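Local coordinates for vesicular integral-membrane protein VIP36 (Canis lupus familiaris, PDB 2DUP) that acts as an intracellular, calcium-dependent lectin of the early secretory pathway, binding high-mannose glycans and taking part in the transport and sorting of glycoproteins that carry them, at residues 129-134 with 192-197; 170-175 with 226-231; 12-17 with 219-224; 7-12 with 55-60. All blocks are in the same frame, centred on the assembly; numbering follows the deposited sequence.

Contact 1 of 4, residues 129-134 with 192-197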
loop_
_atom_site.group_PDB
_atom_site.type_symbol
_atom_site.label_atom_id
_atom_site.label_comp_id
_atom_site.label_asym_id
_atom_site.label_seq_id
_atom_site.Cartn_x
_atom_site.Cartn_y
_atom_site.Cartn_z
ATOM N N ILE A 129 3.070 9.344 4.599
ATOM C CA ILE A 129 2.422 8.556 3.555
ATOM C C ILE A 129 2.750 9.208 2.223
ATOM O O ILE A 129 2.588 10.398 2.106
ATOM C CB ILE A 129 0.885 8.435 3.738
ATOM C CG1 ILE A 129 0.547 7.763 5.077
ATOM C CG2 ILE A 129 0.261 7.633 2.589
ATOM C CD1 ILE A 129 -0.954 7.604 5.303
ATOM N N SER A 130 3.259 8.442 1.248
ATOM C CA SER A 130 3.585 9.012 -0.077
ATOM C C SER A 130 3.258 8.046 -1.194
ATOM O O SER A 130 3.019 6.859 -0.970
ATOM C CB SER A 130 5.050 9.397 -0.172
ATOM O OG SER A 130 5.845 8.250 0.003
ATOM N N VAL A 131 3.262 8.559 -2.409
ATOM C CA VAL A 131 2.895 7.761 -3.554
ATOM C C VAL A 131 4.073 7.774 -4.517
ATOM O O VAL A 131 4.819 8.746 -4.568
ATOM C CB VAL A 131 1.574 8.260 -4.198
ATOM C CG1 VAL A 131 1.590 9.794 -4.394
ATOM C CG2 VAL A 131 1.327 7.583 -5.530
ATOM N N MET A 132 4.258 6.689 -5.259
ATOM C CA MET A 132 5.328 6.655 -6.243
ATOM C C MET A 132 4.810 5.882 -7.422
ATOM O O MET A 132 4.204 4.840 -7.225
ATOM C CB MET A 132 6.562 5.944 -5.667
ATOM C CG MET A 132 7.719 5.732 -6.666
ATOM S SD MET A 132 9.084 4.941 -5.771
ATOM C CE MET A 132 10.282 4.602 -7.091
ATOM N N VAL A 133 5.054 6.393 -8.623
ATOM C CA VAL A 133 4.699 5.715 -9.857
ATOM C C VAL A 133 6.012 5.347 -10.605
ATOM O O VAL A 133 6.932 6.150 -10.684
ATOM C CB VAL A 133 3.738 6.578 -10.707
ATOM C CG1 VAL A 133 3.494 5.979 -12.132
ATOM C CG2 VAL A 133 2.404 6.733 -9.955
ATOM N N ASN A 134 6.110 4.119 -11.086
ATOM C CA ASN A 134 7.386 3.603 -11.544
ATOM C C ASN A 134 7.122 2.828 -12.815
ATOM O O ASN A 134 6.097 2.211 -12.950
ATOM C CB ASN A 134 8.028 2.742 -10.426
ATOM C CG ASN A 134 9.534 2.567 -10.566
ATOM O OD1 ASN A 134 10.124 2.812 -11.617
ATOM N ND2 ASN A 134 10.163 2.120 -9.493
ATOM N N ILE A 192 -3.532 13.021 -0.031
ATOM C CA ILE A 192 -2.971 13.190 -1.356
ATOM C C ILE A 192 -4.077 13.296 -2.378
ATOM O O ILE A 192 -5.005 12.504 -2.338
ATOM C CB ILE A 192 -2.086 11.973 -1.749
ATOM C CG1 ILE A 192 -0.845 11.890 -0.860
ATOM C CG2 ILE A 192 -1.697 12.048 -3.210
ATOM C CD1 ILE A 192 -0.100 10.518 -0.961
ATOM N N ASP A 193 -3.974 14.249 -3.296
ATOM C CA ASP A 193 -4.927 14.321 -4.409
ATOM C C ASP A 193 -4.185 14.892 -5.638
ATOM O O ASP A 193 -3.869 16.087 -5.679
ATOM C CB ASP A 193 -6.176 15.188 -4.031
ATOM C CG ASP A 193 -7.438 14.852 -4.872
ATOM O OD1 ASP A 193 -7.412 14.007 -5.784
ATOM O OD2 ASP A 193 -8.512 15.428 -4.608
ATOM N N ILE A 194 -3.878 14.028 -6.600
ATOM C CA ILE A 194 -3.156 14.433 -7.819
ATOM C C ILE A 194 -3.847 13.867 -9.031
ATOM O O ILE A 194 -4.619 12.903 -8.918
ATOM C CB ILE A 194 -1.670 13.938 -7.825
ATOM C CG1 ILE A 194 -1.589 12.424 -7.731
ATOM C CG2 ILE A 194 -0.869 14.567 -6.686
ATOM C CD1 ILE A 194 -0.174 11.910 -7.490
ATOM N N THR A 195 -3.561 14.464 -10.184
ATOM C CA THR A 195 -4.071 14.034 -11.478
ATOM C C THR A 195 -2.911 13.827 -12.499
ATOM O O THR A 195 -1.755 14.068 -12.194
ATOM C CB THR A 195 -5.092 15.056 -12.032
ATOM O OG1 THR A 195 -4.438 16.304 -12.246
ATOM C CG2 THR A 195 -6.271 15.282 -11.044
ATOM N N GLY A 196 -3.233 13.335 -13.685
ATOM C CA GLY A 196 -2.241 12.989 -14.703
ATOM C C GLY A 196 -1.535 11.663 -14.422
ATOM O O GLY A 196 -0.486 11.413 -14.968
ATOM N N VAL A 197 -2.111 10.808 -13.573
ATOM C CA VAL A 197 -1.513 9.492 -13.289
ATOM C C VAL A 197 -2.020 8.467 -14.293
ATOM O O VAL A 197 -3.233 8.220 -14.389
ATOM C CB VAL A 197 -1.796 9.009 -11.848
ATOM C CG1 VAL A 197 -1.296 7.543 -11.647
ATOM C CG2 VAL A 197 -1.162 9.942 -10.841
#
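V131 meets I192 and I194 in the interior of the legume-lectin beta-sandwich, the L-type lectin domain that forms the lumenal part of this membrane protein. Here strand 128-135 of the seven-stranded sheet faces strand 189-198 of the other sheet. The short strand segments run 9.0 Å apart at an angle of 30°. No hydrogen bond joins them; this contact is hydrophobic packing of branched aliphatic side chains, with A152 and L176 beside them. V131 has CG1 set between its backbone N and carbonyl carbon (chi1 48°), which sends that methyl toward the other layer. V131 CG1 meets I192 CD1 at 3.9 Å, the two side chains passing obliquely, and I194 CD1 at 4.1 Å, tip to tip. I192 CD1 also lies against the backbone, with S130 CA 4.1 Å away.

The polar S130 is turned from this interface, pointing to the other face of its sheet, the side of the calcium ligand D114. At the far end the chain turns through G196, whose positive phi of 77° suits a residue without a side chain, and comes back inward at V197. There V197 CG1 touches V133 CG2 at 4.1 Å.

Contact 2 of 4, residues 170-175 with 226-231; sequences RYSRGR and FQLMVE
S172 OG is held by a hydrogen bond to D63 OD1, and across the contact the V230 methyls lie against it, V230 CG2 being 3.5 Å from S172 OG. The hydroxyl reaches D63 with OG anti to the backbone N (chi1 180°). S172 CB, whose bond from CA points toward segment 226-231, packs on the apolar L228. L228 CD1 rests 3.8 Å from S172 CB and lies over one face of the R170 guanidinium, 3.9 Å from R170 NE. R170 runs extended from CG to NE and crosses L228 at about a right angle; arginine suits the place because its long aliphatic stem and flat end can lie on a leucine while the charge stays near the surface.

Both segments leave the same antiparallel sheet of the lectin sandwich: strand 165-172 ends in a type I' turn from S172 to R175, and strand 217-227 runs out into a loop. G174 takes its positive phi easily; R173 adopts the left-handed conformation the turn requires. Both strands pair antiparallel with strand 64-73 and so run the same way, and the CA 170-173 and CA 228-231 directions are 11° apart. R173 CD lies 3.9 Å from V230 CG1, and the bend at chi3 (74°) beyond it turns the guanidinium toward E231. R173 NH1 comes 3.0 Å from E231 O, near the guanidinium plane, but the angle is too poor for a hydrogen bond.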
loop_
_atom_site.group_PDB
_atom_site.type_symbol
_atom_site.label_atom_id
_atom_site.label_comp_id
_atom_site.label_asym_id
_atom_site.label_seq_id
_atom_site.Cartn_x
_atom_site.Cartn_y
_atom_site.Cartn_z
ATOM N N ARG A 170 -8.005 5.825 -4.064
ATOM C CA ARG A 170 -8.995 5.864 -5.146
ATOM C C ARG A 170 -8.277 6.214 -6.451
ATOM O O ARG A 170 -7.486 7.135 -6.500
ATOM C CB ARG A 170 -10.060 6.927 -4.792
ATOM C CG ARG A 170 -11.206 7.104 -5.776
ATOM C CD ARG A 170 -11.950 8.444 -5.535
ATOM N NE ARG A 170 -13.076 8.604 -6.453
ATOM C CZ ARG A 170 -13.048 9.247 -7.627
ATOM N NH1 ARG A 170 -11.932 9.839 -8.071
ATOM N NH2 ARG A 170 -14.165 9.304 -8.369
ATOM N N TYR A 171 -8.557 5.480 -7.511
ATOM C CA TYR A 171 -7.963 5.778 -8.785
ATOM C C TYR A 171 -9.043 5.766 -9.883
ATOM O O TYR A 171 -9.668 4.751 -10.135
ATOM C CB TYR A 171 -6.829 4.776 -9.076
ATOM C CG TYR A 171 -6.175 5.066 -10.378
ATOM C CD1 TYR A 171 -5.431 6.245 -10.558
ATOM C CD2 TYR A 171 -6.300 4.184 -11.445
ATOM C CE1 TYR A 171 -4.836 6.535 -11.806
ATOM C CE2 TYR A 171 -5.707 4.464 -12.695
ATOM C CZ TYR A 171 -4.988 5.627 -12.862
ATOM O OH TYR A 171 -4.429 5.896 -14.081
ATOM N N SER A 172 -9.255 6.911 -10.529
ATOM C CA SER A 172 -10.286 7.042 -11.561
ATOM C C SER A 172 -9.984 8.240 -12.450
ATOM O O SER A 172 -9.833 9.376 -11.954
ATOM C CB SER A 172 -11.672 7.210 -10.924
ATOM O OG SER A 172 -12.685 7.333 -11.919
ATOM N N ARG A 173 -9.878 7.966 -13.752
ATOM C CA ARG A 173 -9.670 8.976 -14.785
ATOM C C ARG A 173 -8.436 9.810 -14.524
ATOM O O ARG A 173 -8.487 11.036 -14.599
ATOM C CB ARG A 173 -10.910 9.882 -14.932
ATOM C CG ARG A 173 -12.172 9.152 -15.377
ATOM C CD ARG A 173 -13.312 10.137 -15.675
ATOM N NE ARG A 173 -13.036 10.819 -16.948
ATOM C CZ ARG A 173 -13.427 10.378 -18.139
ATOM N NH1 ARG A 173 -14.162 9.266 -18.249
ATOM N NH2 ARG A 173 -13.084 11.057 -19.227
ATOM N N GLY A 174 -7.322 9.145 -14.214
ATOM C CA GLY A 174 -6.058 9.829 -14.036
ATOM C C GLY A 174 -5.882 10.451 -12.675
ATOM O O GLY A 174 -4.800 10.920 -12.345
ATOM N N ARG A 175 -6.939 10.453 -11.873
ATOM C CA ARG A 175 -6.899 11.108 -10.583
ATOM C C ARG A 175 -6.574 10.088 -9.530
ATOM O O ARG A 175 -7.227 9.050 -9.454
ATOM C CB ARG A 175 -8.258 11.760 -10.255
ATOM C CG ARG A 175 -8.241 12.629 -9.005
ATOM C CD ARG A 175 -9.611 13.263 -8.747
ATOM N NE ARG A 175 -9.620 14.036 -7.503
ATOM C CZ ARG A 175 -10.713 14.588 -6.952
ATOM N NH1 ARG A 175 -11.899 14.478 -7.520
ATOM N NH2 ARG A 175 -10.613 15.242 -5.816
ATOM N N PHE A 226 -13.632 -1.628 -4.277
ATOM C CA PHE A 226 -14.898 -1.259 -4.922
ATOM C C PHE A 226 -14.727 -0.784 -6.365
ATOM O O PHE A 226 -13.873 0.059 -6.657
ATOM C CB PHE A 226 -15.558 -0.136 -4.129
ATOM C CG PHE A 226 -15.767 -0.455 -2.688
ATOM C CD1 PHE A 226 -14.813 -0.099 -1.738
ATOM C CD2 PHE A 226 -16.929 -1.106 -2.269
ATOM C CE1 PHE A 226 -14.996 -0.402 -0.398
ATOM C CE2 PHE A 226 -17.134 -1.396 -0.925
ATOM C CZ PHE A 226 -16.161 -1.047 0.015
ATOM N N GLN A 227 -15.548 -1.315 -7.268
ATOM C CA GLN A 227 -15.637 -0.764 -8.620
ATOM C C GLN A 227 -16.391 0.560 -8.577
ATOM O O GLN A 227 -17.452 0.647 -7.974
ATOM C CB GLN A 227 -16.337 -1.736 -9.565
ATOM C CG GLN A 227 -16.494 -1.213 -10.976
ATOM C CD GLN A 227 -17.212 -2.183 -11.894
ATOM O OE1 GLN A 227 -17.835 -3.141 -11.446
ATOM N NE2 GLN A 227 -17.119 -1.939 -13.196
ATOM N N LEU A 228 -15.832 1.590 -9.210
ATOM C CA LEU A 228 -16.497 2.882 -9.299
ATOM C C LEU A 228 -17.307 2.971 -10.580
ATOM O O LEU A 228 -16.862 2.521 -11.638
ATOM C CB LEU A 228 -15.483 4.024 -9.233
ATOM C CG LEU A 228 -14.607 4.162 -7.986
ATOM C CD1 LEU A 228 -13.518 5.205 -8.255
ATOM C CD2 LEU A 228 -15.411 4.506 -6.732
ATOM N N MET A 229 -18.503 3.546 -10.475
ATOM C CA MET A 229 -19.391 3.675 -11.638
ATOM C C MET A 229 -19.022 4.897 -12.481
ATOM O O MET A 229 -19.433 6.028 -12.185
ATOM C CB MET A 229 -20.861 3.712 -11.208
ATOM C CG MET A 229 -21.402 2.369 -10.711
ATOM S SD MET A 229 -20.876 0.943 -11.686
ATOM C CE MET A 229 -19.682 0.214 -10.584
ATOM N N VAL A 230 -18.232 4.651 -13.522
ATOM C CA VAL A 230 -17.613 5.730 -14.281
ATOM C C VAL A 230 -17.770 5.496 -15.769
ATOM O O VAL A 230 -17.295 4.494 -16.311
ATOM C CB VAL A 230 -16.118 5.961 -13.889
ATOM C CG1 VAL A 230 -15.475 7.009 -14.794
ATOM C CG2 VAL A 230 -16.005 6.393 -12.422
ATOM N N GLU A 231 -18.476 6.429 -16.406
ATOM C CA GLU A 231 -18.705 6.394 -17.838
ATOM C C GLU A 231 -17.396 6.605 -18.593
ATOM O O GLU A 231 -16.576 7.458 -18.217
ATOM C CB GLU A 231 -19.723 7.473 -18.233
ATOM C CG GLU A 231 -20.123 7.475 -19.716
ATOM C CD GLU A 231 -21.222 8.497 -20.045
ATOM O OE1 GLU A 231 -22.020 8.225 -20.974
ATOM O OE2 GLU A 231 -21.291 9.560 -19.377
#

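Contact 3 of 4, residues 12-17 with 219-224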
loop_
_atom_site.group_PDB
_atom_site.type_symbol
_atom_site.label_atom_id
_atom_site.label_comp_id
_atom_site.label_asym_id
_atom_site.label_seq_id
_atom_site.Cartn_x
_atom_site.Cartn_y
_atom_site.Cartn_z
ATOM N N LEU A 12 -9.691 -8.631 0.696
ATOM C CA LEU A 12 -9.247 -9.514 1.767
ATOM C C LEU A 12 -10.128 -9.230 2.969
ATOM O O LEU A 12 -10.087 -8.141 3.530
ATOM C CB LEU A 12 -7.769 -9.265 2.110
ATOM C CG LEU A 12 -7.168 -10.017 3.307
ATOM C CD1 LEU A 12 -6.627 -11.392 2.915
ATOM C CD2 LEU A 12 -6.065 -9.190 3.977
ATOM N N ILE A 13 -10.920 -10.225 3.372
ATOM C CA ILE A 13 -11.978 -10.025 4.367
ATOM C C ILE A 13 -12.075 -11.230 5.316
ATOM O O ILE A 13 -11.967 -12.382 4.866
ATOM C CB ILE A 13 -13.376 -9.808 3.671
ATOM C CG1 ILE A 13 -13.331 -8.655 2.656
ATOM C CG2 ILE A 13 -14.459 -9.547 4.713
ATOM C CD1 ILE A 13 -14.622 -8.404 1.867
ATOM N N LYS A 14 -12.266 -10.966 6.613
ATOM C CA LYS A 14 -12.473 -12.051 7.600
ATOM C C LYS A 14 -13.886 -12.634 7.472
ATOM O O LYS A 14 -14.864 -11.877 7.364
ATOM C CB LYS A 14 -12.290 -11.565 9.039
ATOM C CG LYS A 14 -11.112 -10.669 9.270
ATOM C CD LYS A 14 -10.788 -10.578 10.741
ATOM C CE LYS A 14 -11.281 -9.298 11.376
ATOM N NZ LYS A 14 -10.420 -8.878 12.541
ATOM N N PRO A 15 -14.009 -13.976 7.508
ATOM C CA PRO A 15 -12.930 -14.969 7.541
ATOM C C PRO A 15 -12.276 -15.062 6.187
ATOM O O PRO A 15 -12.981 -15.110 5.168
ATOM C CB PRO A 15 -13.666 -16.278 7.871
ATOM C CG PRO A 15 -15.022 -15.824 8.427
ATOM C CD PRO A 15 -15.332 -14.621 7.612
ATOM N N TYR A 16 -10.944 -15.073 6.167
ATOM C CA TYR A 16 -10.216 -14.995 4.915
ATOM C C TYR A 16 -10.458 -16.254 4.121
ATOM O O TYR A 16 -10.247 -17.361 4.622
ATOM C CB TYR A 16 -8.718 -14.758 5.166
ATOM C CG TYR A 16 -8.445 -13.582 6.102
ATOM C CD1 TYR A 16 -7.905 -13.787 7.366
ATOM C CD2 TYR A 16 -8.736 -12.262 5.719
ATOM C CE1 TYR A 16 -7.650 -12.712 8.217
ATOM C CE2 TYR A 16 -8.495 -11.180 6.584
ATOM C CZ TYR A 16 -7.952 -11.417 7.817
ATOM O OH TYR A 16 -7.693 -10.366 8.674
ATOM N N GLN A 17 -10.935 -16.091 2.891
ATOM C CA GLN A 17 -11.316 -17.228 2.072
ATOM C C GLN A 17 -10.156 -18.205 1.822
ATOM O O GLN A 17 -9.034 -17.800 1.508
ATOM C CB GLN A 17 -11.950 -16.756 0.755
ATOM C CG GLN A 17 -12.109 -17.849 -0.312
ATOM C CD GLN A 17 -13.091 -17.479 -1.405
ATOM O OE1 GLN A 17 -14.079 -16.800 -1.159
ATOM N NE2 GLN A 17 -12.828 -17.938 -2.617
ATOM N N ASP A 219 0.200 -5.216 10.424
ATOM C CA ASP A 219 -1.020 -6.007 10.188
ATOM C C ASP A 219 -1.955 -5.406 9.132
ATOM O O ASP A 219 -2.121 -4.199 9.056
ATOM C CB ASP A 219 -1.844 -6.160 11.492
ATOM C CG ASP A 219 -1.033 -6.742 12.643
ATOM O OD1 ASP A 219 0.000 -7.387 12.371
ATOM O OD2 ASP A 219 -1.400 -6.532 13.821
ATOM N N ILE A 220 -2.545 -6.277 8.318
ATOM C CA ILE A 220 -3.628 -5.946 7.418
ATOM C C ILE A 220 -4.848 -6.717 7.956
ATOM O O ILE A 220 -4.805 -7.947 8.087
ATOM C CB ILE A 220 -3.329 -6.350 5.943
ATOM C CG1 ILE A 220 -2.046 -5.665 5.405
ATOM C CG2 ILE A 220 -4.506 -6.030 5.055
ATOM C CD1 ILE A 220 -2.074 -4.123 5.311
ATOM N N ILE A 221 -5.895 -5.984 8.342
ATOM C CA ILE A 221 -7.140 -6.628 8.808
ATOM C C ILE A 221 -8.022 -6.951 7.587
ATOM O O ILE A 221 -8.492 -8.087 7.425
ATOM C CB ILE A 221 -7.881 -5.771 9.877
ATOM C CG1 ILE A 221 -6.929 -5.140 10.916
ATOM C CG2 ILE A 221 -8.986 -6.562 10.573
ATOM C CD1 ILE A 221 -5.789 -6.013 11.410
ATOM N N SER A 222 -8.231 -5.957 6.713
ATOM C CA SER A 222 -9.013 -6.153 5.497
ATOM C C SER A 222 -8.590 -5.193 4.385
ATOM O O SER A 222 -8.066 -4.115 4.635
ATOM C CB SER A 222 -10.511 -5.969 5.768
ATOM O OG SER A 222 -10.783 -4.636 6.136
ATOM N N MET A 223 -8.820 -5.623 3.155
ATOM C CA MET A 223 -8.704 -4.777 1.992
ATOM C C MET A 223 -9.977 -4.974 1.171
ATOM O O MET A 223 -10.266 -6.075 0.719
ATOM C CB MET A 223 -7.456 -5.152 1.188
ATOM C CG MET A 223 -6.155 -5.035 2.011
ATOM S SD MET A 223 -4.729 -5.579 1.085
ATOM C CE MET A 223 -4.460 -4.190 -0.012
ATOM N N LYS A 224 -10.753 -3.907 1.007
ATOM C CA LYS A 224 -11.986 -3.994 0.249
ATOM C C LYS A 224 -11.882 -3.122 -0.983
ATOM O O LYS A 224 -11.660 -1.925 -0.898
ATOM C CB LYS A 224 -13.209 -3.635 1.129
ATOM C CG LYS A 224 -13.310 -4.463 2.417
ATOM C CD LYS A 224 -14.476 -4.026 3.313
ATOM C CE LYS A 224 -14.510 -4.882 4.596
ATOM N NZ LYS A 224 -15.377 -4.308 5.693
#
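L12 pairs with M223, forming one antiparallel bridge to strand 217-227 beside a classic beta bulge made by I221 and S222 opposite H69. This is the tight part of the contact. L12 N donates to M223 O at 2.6 Å and M223 N returns a bond to L12 O at 2.8 Å, the double link of a hydrogen-bonded pair. L12 O also receives a CA-H contact from S222 CA. The leucine extends inward, CG anti to the backbone N (chi1 174°), and crosses the I220 side chain at about a right angle, L12 CD2 being 3.7 Å from I220 CG2. W27 and V40 also pack against it, surroundings that suit an aliphatic residue.

Toward solvent the packing is looser. The I13 and K224 side chains cross, I13 CD1 lying 4.2 Å from K224 CG, and the lysine stem gives isoleucine an apolar surface. K14 runs alongside I221, with K14 NZ 3.4 Å from I221 CG2, while the ammonium group bonds to Q38 O.

Y16, itself buried, bonds the loop to the bulge. Its OH has a weak second partner in Q38 O. The ring presents an edge to I221 O, with K14 CA over one face, and Y16 OH donates to I221 O at 2.7 Å, in the carbonyl plane on a lone pair.

Contact 4 of 4, residues 7-12 with 55-60; sequences KREHSL and NHQPCF
The imidazole of H10 is sandwiched: E9 CG sits 3.7 Å above the plane of the H10 ring, over its centre, and C59 CB lies on the opposite face, offset toward the rim, in a CH-pi contact. C59 SG adds a sulfur-aromatic contact on that same face. The edge is polar. H10 ND1 donates to N55 OD1 at 2.7 Å, nearly straight at 170° and in the ring plane; H10 CE1 has Q57 O and P58 O each 3.6 Å away, near that plane; and H10 NE2 meets a water at 2.8 Å that also accepts from F60 N.

The N55 amide, carried there with CG anti to the backbone N (chi1 -161°), stands 70° from the ring and works at both ends: N55 ND2 gives a hydrogen to E9 O at 3.0 Å, and a weaker bond to L26 O. Asparagine is short enough to pair at once with backbone and ring. Beside it the stem of E9 crosses Q57 at about a right angle.

Segment 7-12 rounds a corner through two overlapping type I turns, tied here to the loop following strand 50-55 of the other sheet. The bonding pattern implies that H10 carries a proton on ND1 and that the N55 amide has its orientation fixed.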
loop_
_atom_site.group_PDB
_atom_site.type_symbol
_atom_site.label_atom_id
_atom_site.label_comp_id
_atom_site.label_asym_id
_atom_site.label_seq_id
_atom_site.Cartn_x
_atom_site.Cartn_y
_atom_site.Cartn_z
ATOM N N LYS A 7 -15.814 -5.729 -5.154
ATOM C CA LYS A 7 -15.278 -6.864 -5.892
ATOM C C LYS A 7 -14.559 -7.766 -4.900
ATOM O O LYS A 7 -13.452 -7.456 -4.433
ATOM C CB LYS A 7 -14.348 -6.410 -7.031
ATOM C CG LYS A 7 -14.980 -5.411 -8.010
ATOM C CD LYS A 7 -15.876 -6.095 -9.049
ATOM C CE LYS A 7 -17.347 -5.976 -8.686
ATOM N NZ LYS A 7 -18.227 -6.685 -9.674
ATOM N N ARG A 8 -15.236 -8.865 -4.559
ATOM C CA ARG A 8 -14.813 -9.816 -3.534
ATOM C C ARG A 8 -13.519 -10.513 -3.917
ATOM O O ARG A 8 -12.699 -10.829 -3.069
ATOM C CB ARG A 8 -15.920 -10.856 -3.294
ATOM C CG ARG A 8 -15.658 -11.842 -2.146
ATOM C CD ARG A 8 -15.518 -11.136 -0.821
ATOM N NE ARG A 8 -15.028 -12.024 0.224
ATOM C CZ ARG A 8 -13.744 -12.244 0.505
ATOM N NH1 ARG A 8 -12.775 -11.653 -0.188
ATOM N NH2 ARG A 8 -13.425 -13.072 1.486
ATOM N N GLU A 9 -13.351 -10.735 -5.203
ATOM C CA GLU A 9 -12.169 -11.377 -5.736
ATOM C C GLU A 9 -10.873 -10.537 -5.587
ATOM O O GLU A 9 -9.779 -11.070 -5.741
ATOM C CB GLU A 9 -12.403 -11.780 -7.192
ATOM C CG GLU A 9 -12.431 -10.620 -8.191
ATOM C CD GLU A 9 -13.835 -10.120 -8.548
ATOM O OE1 GLU A 9 -14.765 -10.159 -7.701
ATOM O OE2 GLU A 9 -13.992 -9.656 -9.700
ATOM N N HIS A 10 -11.012 -9.243 -5.285
ATOM C CA HIS A 10 -9.864 -8.366 -5.103
ATOM C C HIS A 10 -9.869 -7.837 -3.682
ATOM O O HIS A 10 -9.202 -6.848 -3.382
ATOM C CB HIS A 10 -9.887 -7.186 -6.089
ATOM C CG HIS A 10 -9.885 -7.581 -7.537
ATOM N ND1 HIS A 10 -8.928 -8.404 -8.093
ATOM C CD2 HIS A 10 -10.711 -7.230 -8.552
ATOM C CE1 HIS A 10 -9.182 -8.568 -9.380
ATOM N NE2 HIS A 10 -10.252 -7.858 -9.687
ATOM N N SER A 11 -10.628 -8.495 -2.798
ATOM C CA SER A 11 -10.728 -8.046 -1.408
ATOM C C SER A 11 -10.177 -9.089 -0.447
ATOM O O SER A 11 -10.164 -10.269 -0.759
ATOM C CB SER A 11 -12.181 -7.664 -1.050
ATOM O OG SER A 11 -12.755 -6.857 -2.079
ATOM N N LEU A 12 -9.691 -8.631 0.696
ATOM C CA LEU A 12 -9.247 -9.514 1.767
ATOM C C LEU A 12 -10.128 -9.230 2.969
ATOM O O LEU A 12 -10.087 -8.141 3.530
ATOM C CB LEU A 12 -7.769 -9.265 2.110
ATOM C CG LEU A 12 -7.168 -10.017 3.307
ATOM C CD1 LEU A 12 -6.627 -11.392 2.915
ATOM C CD2 LEU A 12 -6.065 -9.190 3.977
ATOM N N ASN A 55 -2.764 -10.561 -4.304
ATOM C CA ASN A 55 -4.018 -10.955 -4.938
ATOM C C ASN A 55 -3.754 -11.900 -6.105
ATOM O O ASN A 55 -2.842 -11.666 -6.900
ATOM C CB ASN A 55 -4.762 -9.688 -5.413
ATOM C CG ASN A 55 -6.265 -9.908 -5.662
ATOM O OD1 ASN A 55 -6.843 -9.285 -6.554
ATOM N ND2 ASN A 55 -6.899 -10.735 -4.856
ATOM N N HIS A 56 -4.560 -12.960 -6.189
ATOM C CA HIS A 56 -4.458 -14.010 -7.229
ATOM C C HIS A 56 -4.732 -13.495 -8.629
ATOM O O HIS A 56 -4.013 -13.830 -9.554
ATOM C CB HIS A 56 -5.465 -15.141 -6.953
ATOM C CG HIS A 56 -5.003 -16.156 -5.954
ATOM N ND1 HIS A 56 -5.498 -17.440 -5.923
ATOM C CD2 HIS A 56 -4.099 -16.080 -4.949
ATOM C CE1 HIS A 56 -4.936 -18.106 -4.933
ATOM N NE2 HIS A 56 -4.081 -17.304 -4.326
ATOM N N GLN A 57 -5.813 -12.734 -8.804
ATOM C CA GLN A 57 -6.164 -12.280 -10.152
ATOM C C GLN A 57 -5.775 -10.820 -10.454
ATOM O O GLN A 57 -5.892 -9.956 -9.585
ATOM C CB GLN A 57 -7.629 -12.574 -10.524
ATOM C CG GLN A 57 -8.641 -12.652 -9.389
ATOM C CD GLN A 57 -9.976 -13.275 -9.849
ATOM O OE1 GLN A 57 -10.504 -12.926 -10.918
ATOM N NE2 GLN A 57 -10.527 -14.198 -9.037
ATOM N N PRO A 58 -5.274 -10.567 -11.682
ATOM C CA PRO A 58 -5.056 -9.198 -12.166
ATOM C C PRO A 58 -6.360 -8.388 -12.171
ATOM O O PRO A 58 -7.424 -8.918 -12.467
ATOM C CB PRO A 58 -4.560 -9.395 -13.605
ATOM C CG PRO A 58 -4.085 -10.786 -13.688
ATOM C CD PRO A 58 -4.880 -11.575 -12.685
ATOM N N CYS A 59 -6.258 -7.111 -11.832
ATOM C CA CYS A 59 -7.407 -6.218 -11.834
ATOM C C CYS A 59 -7.574 -5.480 -13.173
ATOM O O CYS A 59 -6.680 -4.737 -13.613
ATOM C CB CYS A 59 -7.277 -5.204 -10.706
ATOM S SG CYS A 59 -8.644 -4.056 -10.621
ATOM N N PHE A 60 -8.739 -5.673 -13.789
ATOM C CA PHE A 60 -9.085 -5.012 -15.039
ATOM C C PHE A 60 -10.140 -3.933 -14.853
ATOM O O PHE A 60 -10.780 -3.528 -15.805
ATOM C CB PHE A 60 -9.537 -6.029 -16.093
ATOM C CG PHE A 60 -8.483 -7.019 -16.457
ATOM C CD1 PHE A 60 -8.394 -8.237 -15.781
ATOM C CD2 PHE A 60 -7.567 -6.743 -17.462
ATOM C CE1 PHE A 60 -7.401 -9.155 -16.107
ATOM C CE2 PHE A 60 -6.573 -7.659 -17.798
ATOM C CZ PHE A 60 -6.492 -8.866 -17.121
HETATM O O HOH W 1 -10.964 -7.316 -12.327
#

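Contact 1 is the core of the set, a buried meeting of aliphatic side chains between the two sheets of the sandwich. Contacts 2, 3 and 4 are only partly buried and mix polar with apolar groups. Contacts 2 and 3 use successive parts of strand 217-227, one where it runs out into a loop and the other beside its bulge, and only contact 3 adds backbone pairing. Contacts 3 and 4 share L12, so the N-terminal chain passes from the H10-N55 side-chain and backbone bonds of contact 4 to the L12 bridge of contact 3. Contacts 1 and 2 touch through Y171 OH, probably bonded to V197 O, and through R175 packing against I194 and T195.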